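Long-range contacts in oxidoreductase protein (Agrobacterium radiobacter, PDB 5UI9), which probably catalyses NAD-dependent oxidation or reduction of a small hydroxylated substrate, and here binds NAD+, a dihydroxy-methylpropanoic acid and magnesium: residues I11-F16 / A33-R38; N19-W24 / D48-E53; W150-F155 / T225-V230. All blocks are in the same frame, centred on the assembly; numbering follows the deposited sequence.

Interaction 1 of 3, residues I11-F16 / A33-R38; sequences IGCGFF and AAICDR. With NAD (nicotinamide-adenine-dinucleotide), chain C.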
# COMPACT_ATOMS: atom_id res chain seq x y z
N ILE A 11 32.18 3.43 20.34
CA ILE A 11 31.76 2.59 21.46
C ILE A 11 30.73 1.59 20.94
O ILE A 11 29.66 1.99 20.48
CB ILE A 11 31.12 3.43 22.59
CG1 ILE A 11 32.09 4.52 23.07
CG2 ILE A 11 30.69 2.54 23.76
CD1 ILE A 11 31.42 5.57 23.93
N GLY A 12 31.05 0.30 21.03
CA GLY A 12 30.20 -0.79 20.55
C GLY A 12 30.82 -1.38 19.30
O GLY A 12 30.43 -1.03 18.21
N CYS A 13 31.78 -2.28 19.48
CA CYS A 13 32.54 -2.88 18.37
C CYS A 13 31.87 -4.15 17.84
O CYS A 13 32.51 -5.20 17.70
CB CYS A 13 33.98 -3.17 18.82
SG CYS A 13 34.93 -1.69 19.21
N GLY A 14 30.58 -4.03 17.51
CA GLY A 14 29.77 -5.19 17.16
C GLY A 14 29.69 -5.47 15.67
O GLY A 14 30.57 -5.06 14.91
N PHE A 15 28.63 -6.16 15.28
CA PHE A 15 28.38 -6.56 13.90
C PHE A 15 28.40 -5.36 12.94
O PHE A 15 29.20 -5.32 12.00
CB PHE A 15 27.04 -7.30 13.82
CG PHE A 15 26.54 -7.53 12.42
CD1 PHE A 15 27.13 -8.51 11.61
CD2 PHE A 15 25.47 -6.80 11.91
CE1 PHE A 15 26.65 -8.74 10.32
CE2 PHE A 15 24.99 -7.03 10.62
CZ PHE A 15 25.59 -8.00 9.83
N PHE A 16 27.53 -4.39 13.19
CA PHE A 16 27.41 -3.26 12.29
C PHE A 16 28.54 -2.23 12.39
O PHE A 16 28.85 -1.56 11.41
CB PHE A 16 26.06 -2.55 12.43
CG PHE A 16 25.72 -1.70 11.23
CD1 PHE A 16 25.35 -2.30 10.03
CD2 PHE A 16 25.80 -0.32 11.30
CE1 PHE A 16 25.05 -1.52 8.92
CE2 PHE A 16 25.51 0.46 10.18
CZ PHE A 16 25.11 -0.14 9.00
N ALA A 33 40.42 7.21 16.74
CA ALA A 33 41.62 7.15 17.58
C ALA A 33 41.48 6.19 18.76
O ALA A 33 42.48 5.83 19.39
CB ALA A 33 41.98 8.54 18.09
N ALA A 34 40.24 5.78 19.09
CA ALA A 34 39.99 4.92 20.24
C ALA A 34 38.71 4.10 20.04
O ALA A 34 37.78 4.56 19.37
CB ALA A 34 39.89 5.75 21.51
N ILE A 35 38.69 2.90 20.59
CA ILE A 35 37.50 2.05 20.56
C ILE A 35 37.20 1.48 21.95
O ILE A 35 38.08 1.41 22.82
CB ILE A 35 37.59 0.91 19.51
CG1 ILE A 35 38.85 0.06 19.69
CG2 ILE A 35 37.55 1.49 18.10
CD1 ILE A 35 38.79 -1.26 18.94
N CYS A 36 35.94 1.10 22.14
CA CYS A 36 35.45 0.62 23.42
C CYS A 36 34.43 -0.50 23.21
O CYS A 36 33.55 -0.39 22.35
CB CYS A 36 34.81 1.77 24.20
SG CYS A 36 34.03 1.30 25.76
N ASP A 37 34.56 -1.57 23.99
CA ASP A 37 33.57 -2.65 24.04
C ASP A 37 33.72 -3.44 25.34
O ASP A 37 34.83 -3.68 25.81
CB ASP A 37 33.73 -3.58 22.83
CG ASP A 37 32.46 -4.35 22.53
OD1 ASP A 37 32.01 -5.16 23.38
OD2 ASP A 37 31.90 -4.15 21.43
N ARG A 38 32.58 -3.82 25.93
CA ARG A 38 32.57 -4.67 27.13
C ARG A 38 33.10 -6.09 26.86
O ARG A 38 33.59 -6.74 27.77
CB ARG A 38 31.16 -4.78 27.71
CG ARG A 38 30.64 -3.49 28.30
CD ARG A 38 29.28 -3.68 28.96
NE ARG A 38 28.86 -2.47 29.67
CZ ARG A 38 27.65 -2.26 30.18
NH1 ARG A 38 26.69 -3.17 30.09
NH2 ARG A 38 27.40 -1.11 30.80
PA NAD C . 25.89 -6.15 18.31
O1A NAD C . 25.29 -6.81 19.53
O2A NAD C . 26.50 -6.98 17.22
O5B NAD C . 26.98 -5.08 18.79
C5B NAD C . 26.84 -4.32 19.98
C4B NAD C . 28.21 -4.26 20.64
O4B NAD C . 28.19 -3.27 21.66
C3B NAD C . 28.59 -5.58 21.31
O3B NAD C . 29.90 -5.96 20.88
C2B NAD C . 28.53 -5.30 22.80
O2B NAD C . 29.54 -6.01 23.52
C1B NAD C . 28.75 -3.79 22.86
N9A NAD C . 28.14 -3.05 23.99
C8A NAD C . 26.86 -3.09 24.41
N7A NAD C . 26.69 -2.23 25.45
C5A NAD C . 27.86 -1.61 25.68
C6A NAD C . 28.39 -0.59 26.63
N6A NAD C . 27.60 -0.03 27.57
N1A NAD C . 29.69 -0.23 26.51
C2A NAD C . 30.51 -0.77 25.59
N3A NAD C . 30.10 -1.70 24.71
C4A NAD C . 28.81 -2.15 24.70
O3 NAD C . 24.77 -5.18 17.67
PN NAD C . 24.75 -4.73 16.12
O1N NAD C . 24.06 -5.78 15.28
O2N NAD C . 26.12 -4.25 15.72
O5D NAD C . 23.74 -3.50 16.24
C5D NAD C . 24.09 -2.37 17.04
C4D NAD C . 23.13 -1.24 16.70
O4D NAD C . 23.27 -0.92 15.31
C3D NAD C . 21.68 -1.62 16.95
O3D NAD C . 21.02 -0.58 17.68
C2D NAD C . 21.09 -1.79 15.56
O2D NAD C . 19.73 -1.38 15.47
C1D NAD C . 21.99 -0.91 14.70
N1N NAD C . 22.09 -1.28 13.27
C2N NAD C . 21.98 -0.29 12.37
C3N NAD C . 22.06 -0.52 11.01
C7N NAD C . 21.92 0.65 10.07
O7N NAD C . 22.35 1.75 10.42
N7N NAD C . 21.34 0.49 8.88
C4N NAD C . 22.28 -1.83 10.56
C5N NAD C . 22.40 -2.85 11.50
C6N NAD C . 22.31 -2.55 12.87

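Interaction 2 of 3, residues N19-W24 / D48-E53; sequences NQMHAW and DQFGIE. With MG (magnesium ion), chain E.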
# COMPACT_ATOMS: atom_id res chain seq x y z
N ASN A 19 31.31 -1.88 9.73
CA ASN A 19 30.99 -1.00 8.59
C ASN A 19 31.30 0.45 8.90
O ASN A 19 31.81 1.17 8.05
CB ASN A 19 29.53 -1.10 8.16
CG ASN A 19 29.14 -2.49 7.71
OD1 ASN A 19 29.71 -3.03 6.77
ND2 ASN A 19 28.16 -3.08 8.40
N GLN A 20 30.96 0.88 10.11
CA GLN A 20 31.22 2.26 10.53
C GLN A 20 32.73 2.54 10.60
O GLN A 20 33.17 3.61 10.18
CB GLN A 20 30.51 2.57 11.86
CG GLN A 20 29.00 2.58 11.70
CD GLN A 20 28.22 2.84 12.97
OE1 GLN A 20 27.16 2.25 13.18
NE2 GLN A 20 28.72 3.74 13.82
N MET A 21 33.49 1.56 11.10
CA MET A 21 34.96 1.63 11.13
C MET A 21 35.60 1.70 9.74
O MET A 21 36.52 2.50 9.52
CB MET A 21 35.54 0.44 11.91
CG MET A 21 35.26 0.47 13.40
SD MET A 21 35.96 1.87 14.31
CE MET A 21 37.72 1.53 14.12
N HIS A 22 35.13 0.86 8.81
CA HIS A 22 35.59 0.95 7.41
C HIS A 22 35.31 2.35 6.87
O HIS A 22 36.20 2.99 6.30
CB HIS A 22 34.89 -0.06 6.50
CG HIS A 22 35.44 -1.46 6.59
ND1 HIS A 22 36.74 -1.77 6.29
CD2 HIS A 22 34.83 -2.63 6.89
CE1 HIS A 22 36.93 -3.07 6.43
NE2 HIS A 22 35.79 -3.62 6.79
N ALA A 23 34.08 2.82 7.06
CA ALA A 23 33.67 4.13 6.56
C ALA A 23 34.47 5.29 7.15
O ALA A 23 34.81 6.23 6.44
CB ALA A 23 32.18 4.35 6.79
N TRP A 24 34.78 5.22 8.45
CA TRP A 24 35.59 6.28 9.08
C TRP A 24 36.97 6.43 8.45
O TRP A 24 37.50 7.54 8.39
CB TRP A 24 35.72 6.07 10.60
CG TRP A 24 34.50 6.44 11.38
CD1 TRP A 24 33.81 5.63 12.22
CD2 TRP A 24 33.85 7.71 11.42
NE1 TRP A 24 32.75 6.31 12.77
CE2 TRP A 24 32.76 7.59 12.29
CE3 TRP A 24 34.08 8.94 10.79
CZ2 TRP A 24 31.89 8.64 12.56
CZ3 TRP A 24 33.22 9.99 11.06
CH2 TRP A 24 32.13 9.84 11.93
N ASP A 48 42.49 -4.99 16.19
CA ASP A 48 43.51 -5.57 15.29
C ASP A 48 43.20 -5.30 13.82
O ASP A 48 44.09 -4.90 13.06
CB ASP A 48 43.67 -7.08 15.52
CG ASP A 48 44.36 -7.41 16.85
OD1 ASP A 48 44.87 -6.50 17.53
OD2 ASP A 48 44.40 -8.60 17.21
N GLN A 49 41.95 -5.53 13.42
CA GLN A 49 41.52 -5.31 12.04
C GLN A 49 41.82 -3.88 11.55
O GLN A 49 42.32 -3.70 10.44
CB GLN A 49 40.02 -5.62 11.88
CG GLN A 49 39.50 -5.56 10.45
CD GLN A 49 38.06 -6.03 10.32
OE1 GLN A 49 37.39 -6.35 11.32
NE2 GLN A 49 37.56 -6.07 9.10
N PHE A 50 41.53 -2.89 12.39
CA PHE A 50 41.63 -1.47 12.01
C PHE A 50 42.83 -0.74 12.61
O PHE A 50 42.94 0.47 12.44
CB PHE A 50 40.31 -0.76 12.35
CG PHE A 50 39.16 -1.22 11.52
CD1 PHE A 50 38.92 -0.65 10.27
CD2 PHE A 50 38.34 -2.26 11.94
CE1 PHE A 50 37.87 -1.09 9.48
CE2 PHE A 50 37.29 -2.71 11.16
CZ PHE A 50 37.05 -2.13 9.93
N GLY A 51 43.71 -1.47 13.30
CA GLY A 51 44.96 -0.91 13.83
C GLY A 51 44.77 0.17 14.89
O GLY A 51 45.46 1.18 14.87
N ILE A 52 43.84 -0.05 15.83
CA ILE A 52 43.54 0.93 16.87
C ILE A 52 44.28 0.54 18.15
O ILE A 52 44.04 -0.53 18.71
CB ILE A 52 42.01 1.04 17.14
CG1 ILE A 52 41.19 1.11 15.83
CG2 ILE A 52 41.70 2.26 18.00
CD1 ILE A 52 41.34 2.38 15.01
N GLU A 53 45.19 1.41 18.60
CA GLU A 53 46.02 1.15 19.79
C GLU A 53 45.23 1.33 21.08
O GLU A 53 45.30 0.48 21.97
CB GLU A 53 47.27 2.05 19.81
MG MG E . 39.20 9.01 7.69
O HOH W 1 41.22 9.94 6.98

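Interaction 3 of 3, residues W150-F155 / T225-V230; sequences WGRFSF and TSIVDV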
# COMPACT_ATOMS: atom_id res chain seq x y z
N TRP A 150 0.20 11.52 -2.66
CA TRP A 150 0.10 10.14 -2.21
C TRP A 150 1.45 9.47 -2.32
O TRP A 150 2.20 9.74 -3.26
CB TRP A 150 -0.93 9.37 -3.04
CG TRP A 150 -1.21 8.00 -2.52
CD1 TRP A 150 -2.11 7.65 -1.55
CD2 TRP A 150 -0.57 6.78 -2.92
NE1 TRP A 150 -2.07 6.30 -1.33
CE2 TRP A 150 -1.14 5.74 -2.16
CE3 TRP A 150 0.42 6.48 -3.86
CZ2 TRP A 150 -0.74 4.41 -2.31
CZ3 TRP A 150 0.81 5.15 -4.01
CH2 TRP A 150 0.23 4.14 -3.23
N GLY A 151 1.75 8.57 -1.39
CA GLY A 151 2.96 7.77 -1.49
C GLY A 151 2.83 6.38 -0.92
O GLY A 151 1.96 6.12 -0.10
N ARG A 152 3.71 5.49 -1.38
CA ARG A 152 3.90 4.20 -0.75
C ARG A 152 5.39 3.97 -0.58
O ARG A 152 6.16 4.15 -1.52
CB ARG A 152 3.32 3.08 -1.60
CG ARG A 152 3.39 1.72 -0.90
CD ARG A 152 3.42 0.57 -1.88
NE ARG A 152 3.45 -0.72 -1.18
CZ ARG A 152 3.61 -1.90 -1.77
NH1 ARG A 152 3.75 -2.00 -3.09
NH2 ARG A 152 3.64 -3.00 -1.04
N PHE A 153 5.77 3.54 0.63
CA PHE A 153 7.15 3.22 0.98
C PHE A 153 7.14 1.79 1.53
O PHE A 153 6.53 1.53 2.56
CB PHE A 153 7.65 4.20 2.05
CG PHE A 153 7.48 5.64 1.67
CD1 PHE A 153 6.28 6.31 1.91
CD2 PHE A 153 8.52 6.34 1.06
CE1 PHE A 153 6.11 7.64 1.54
CE2 PHE A 153 8.36 7.67 0.69
CZ PHE A 153 7.16 8.32 0.93
N SER A 154 7.83 0.88 0.85
CA SER A 154 7.67 -0.56 1.06
C SER A 154 9.02 -1.25 1.20
O SER A 154 9.90 -1.08 0.37
CB SER A 154 6.89 -1.16 -0.11
OG SER A 154 6.60 -2.53 0.11
N PHE A 155 9.18 -2.03 2.27
CA PHE A 155 10.37 -2.86 2.49
C PHE A 155 9.85 -4.23 2.87
O PHE A 155 9.46 -4.45 4.03
CB PHE A 155 11.24 -2.24 3.60
CG PHE A 155 12.57 -2.94 3.81
CD1 PHE A 155 12.66 -4.14 4.51
CD2 PHE A 155 13.75 -2.35 3.37
CE1 PHE A 155 13.88 -4.76 4.71
CE2 PHE A 155 14.98 -2.97 3.57
CZ PHE A 155 15.04 -4.18 4.25
N THR A 225 -1.23 11.60 1.78
CA THR A 225 -1.47 10.33 2.45
C THR A 225 -0.37 9.38 2.01
O THR A 225 0.02 9.38 0.85
CB THR A 225 -2.82 9.73 2.03
OG1 THR A 225 -3.87 10.65 2.32
CG2 THR A 225 -3.09 8.41 2.75
N SER A 226 0.12 8.55 2.93
CA SER A 226 1.05 7.50 2.54
C SER A 226 0.83 6.18 3.28
O SER A 226 0.20 6.14 4.34
CB SER A 226 2.51 7.98 2.66
OG SER A 226 2.99 7.87 3.98
N ILE A 227 1.33 5.12 2.65
CA ILE A 227 1.40 3.78 3.23
C ILE A 227 2.86 3.43 3.47
O ILE A 227 3.69 3.56 2.56
CB ILE A 227 0.79 2.73 2.27
CG1 ILE A 227 -0.71 3.00 2.04
CG2 ILE A 227 1.01 1.31 2.79
CD1 ILE A 227 -1.57 2.89 3.29
N VAL A 228 3.17 3.00 4.69
CA VAL A 228 4.45 2.38 5.01
C VAL A 228 4.15 0.92 5.32
O VAL A 228 3.46 0.62 6.31
CB VAL A 228 5.14 3.06 6.19
CG1 VAL A 228 6.37 2.27 6.63
CG2 VAL A 228 5.52 4.47 5.81
N ASP A 229 4.64 0.02 4.48
CA ASP A 229 4.41 -1.40 4.68
C ASP A 229 5.75 -2.13 4.74
O ASP A 229 6.57 -2.01 3.83
CB ASP A 229 3.46 -1.98 3.62
CG ASP A 229 4.01 -1.92 2.21
OD1 ASP A 229 3.85 -0.89 1.54
OD2 ASP A 229 4.57 -2.94 1.75
N VAL A 230 5.98 -2.84 5.84
CA VAL A 230 7.22 -3.54 6.09
C VAL A 230 6.95 -4.99 6.47
O VAL A 230 5.92 -5.30 7.10
CB VAL A 230 8.10 -2.83 7.15
CG1 VAL A 230 8.48 -1.44 6.67
CG2 VAL A 230 7.42 -2.75 8.51

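Interaction 1 of 3, residues I11-F16 / A33-R38
Gly12 and Asp37 meet where the first two parallel strands of a Rossmann fold end, the glycine-rich turn after strand 6-11 passing close to the end of strand 30-36 beside the NAD. Ile11 and Cys36 form the one parallel bridge between the segments, and Gly12 N then donates to Cys36 O at 2.9 Å, almost straight (176° at the hydrogen). Every touching residue here is buried, with Leu62 of helix 59-65 packed on both Ile11 and Cys36. Ile11 CG1 rests 4.0 Å from Cys36 CB, while its CG2 faces C2A of the adenine. Beyond the bridge, Cys13 SG lies 3.7 Å from Ile35 CB, and Val46 of helix 40-50 touches both residues.

The polar centre is the Asp37 carboxylate. With CG anti to the backbone N (chi1 -157°), it is turned toward the 11-16 turn, and OD2 takes Cys13 N through its anti lone pair at 2.7 Å, a bent bond. The same OD2 accepts NAD O3B at 2.8 Å, and OD1 accepts NAD O2B at 2.6 Å. An acid gripping both adenosine ribose hydroxyls from the end of the second strand is characteristic of NAD-binding Rossmann domains. Asp39 N also binds OD1.

The outer side is looser: exposed Arg38 lays one guanidinium face on N6A of the adenine. Phe15 and Phe16 bind pyrophosphate oxygens O2A and O2N through their amides. Buried Phe16 sets one ring face against the nicotinamide, offset toward its rim, with Phe16 CD1 3.2 Å from NAD C4N, the carbon that accepts hydride in NAD-dependent dehydrogenases.

Interaction 2 of 3, residues N19-W24 / D48-E53
Met21 is the first residue of 19-24 to reach the other segment, meeting Phe50 and Ile52; Asn19 OD1 and the Gln20 amide are hydrogen-bonded outside the contact, to Gln292 and to Asp72 and Gln97. Met21 CB sits squarely over one face of the Phe50 ring, 3.5 Å from the ring centroid and 9° off its normal, a CH-pi contact. The first two torsions, with a bend at chi2 (-63°), set SD above the same face in a more distant Met-aromatic contact, 5.5 Å from the centroid. A second bend, at chi3, carries the methyl tip to tip with Ile52, Met21 CE being 3.8 Å from Ile52 CD1. Both side chains also rest on Ile35 of strand 30-36.

That strand lies between the two helices in the chain, so the contact joins the consecutive helices 17-26 and 40-50 of the Rossmann fold above the sheet they cover. Gly51, with positive phi, is the first residue to leave helical geometry, in a Schellman motif, after which the chain turns to bring Ile52 toward the Met21 methyl.

His22 comes next and receives the rim of the same phenyl ring. Phe50 CZ stands 3.5 Å above the imidazole plane of His22, over its centre, in a T-shaped pair with planes 69° apart. Phe50 thus offers a face to one residue and an edge to the next. Gln49, reaching in with an extended chain, brings its NE2 to 3.8 Å from His22 NE2, a van der Waals contact with amide and imidazole nearly perpendicular. His22 is also stacked with Trp283.

At Trp24 the indole NE1 binds Asp72 OD2, while the carbonyl Trp24 O coordinates magnesium at 2.4 Å, joined in the metal site by a water, Val27 O and Ala30 O.

Interaction 3 of 3, residues W150-F155 / T225-V230
Arg152 and Asp229 form a salt bridge on one face of a parallel strand pair, two places apart in a register that matches Trp150 with Thr225 and Phe155 with Val230. From CB, which places the chain on the face shared with Ile227 and Asp229, Arg152 sends CG anti to the backbone N (chi1 -175°) and runs extended to NE. Arg152 CG passes 4.2 Å from Ile227 CB and, like CD, lies near Asp229 OD1. Arg152 NE then donates to Asp229 OD1 at 2.8 Å, close to the guanidinium plane and on the syn side of OD1, somewhat out of the carboxylate plane. At CZ, one face of the guanidinium lies over Ser154 CB. Arg152 NH2 reaches Asp229 OD2 at 2.9 Å from above the carboxylate plane, completing a side-on grip with the two planes 22° apart. NH1 turns to the second subunit, where it makes a weak, long ion pair with Asp247 and lies close to the like-charged Arg152 of that subunit.

Ser154 OG donates to Asp229 OD2 at 2.6 Å from the face opposite Arg152 NH2. With Arg156 as a further partner, this buried carboxylate is probably held ionised.

Five backbone hydrogen bonds, from Gly151 N to Thr225 O through Phe155 N to Asp229 O, stitch the strands together. On the reverse face, the edge of the Phe153 ring meets Ser226, with Phe153 CE1 3.8 Å from Ser226 CB.

The pair lies inside the mixed sheet of the GFO/IDH/MocA C-terminal domain, between strands 245-250 and 213-220; helix 175-191 covers the Val228 and Val230 face, and the Arg152 face meets the second subunit.

Interactions 1 and 2 belong to the Rossmann domain and interlock: their centres are 9 Å apart, and strand 30-36, which leads into Asp37 at the NAD, also touches the helix contact, Ile35 CG2 lying 4.0 Å from Met21 CE. Interaction 1 binds the cofactor directly, whereas the Met21 side chain stays about 11 Å from the NAD. Interaction 3 lies in the C-terminal domain, its centre 34 Å from that of interaction 1 and 36 Å from that of interaction 2. The bound acid and the nicotinamide, probably the active site, lie between them: the Phe155 side chain is about 6 Å from the dihydroxy-methylpropanoic acid and about 9 Å from the NAD.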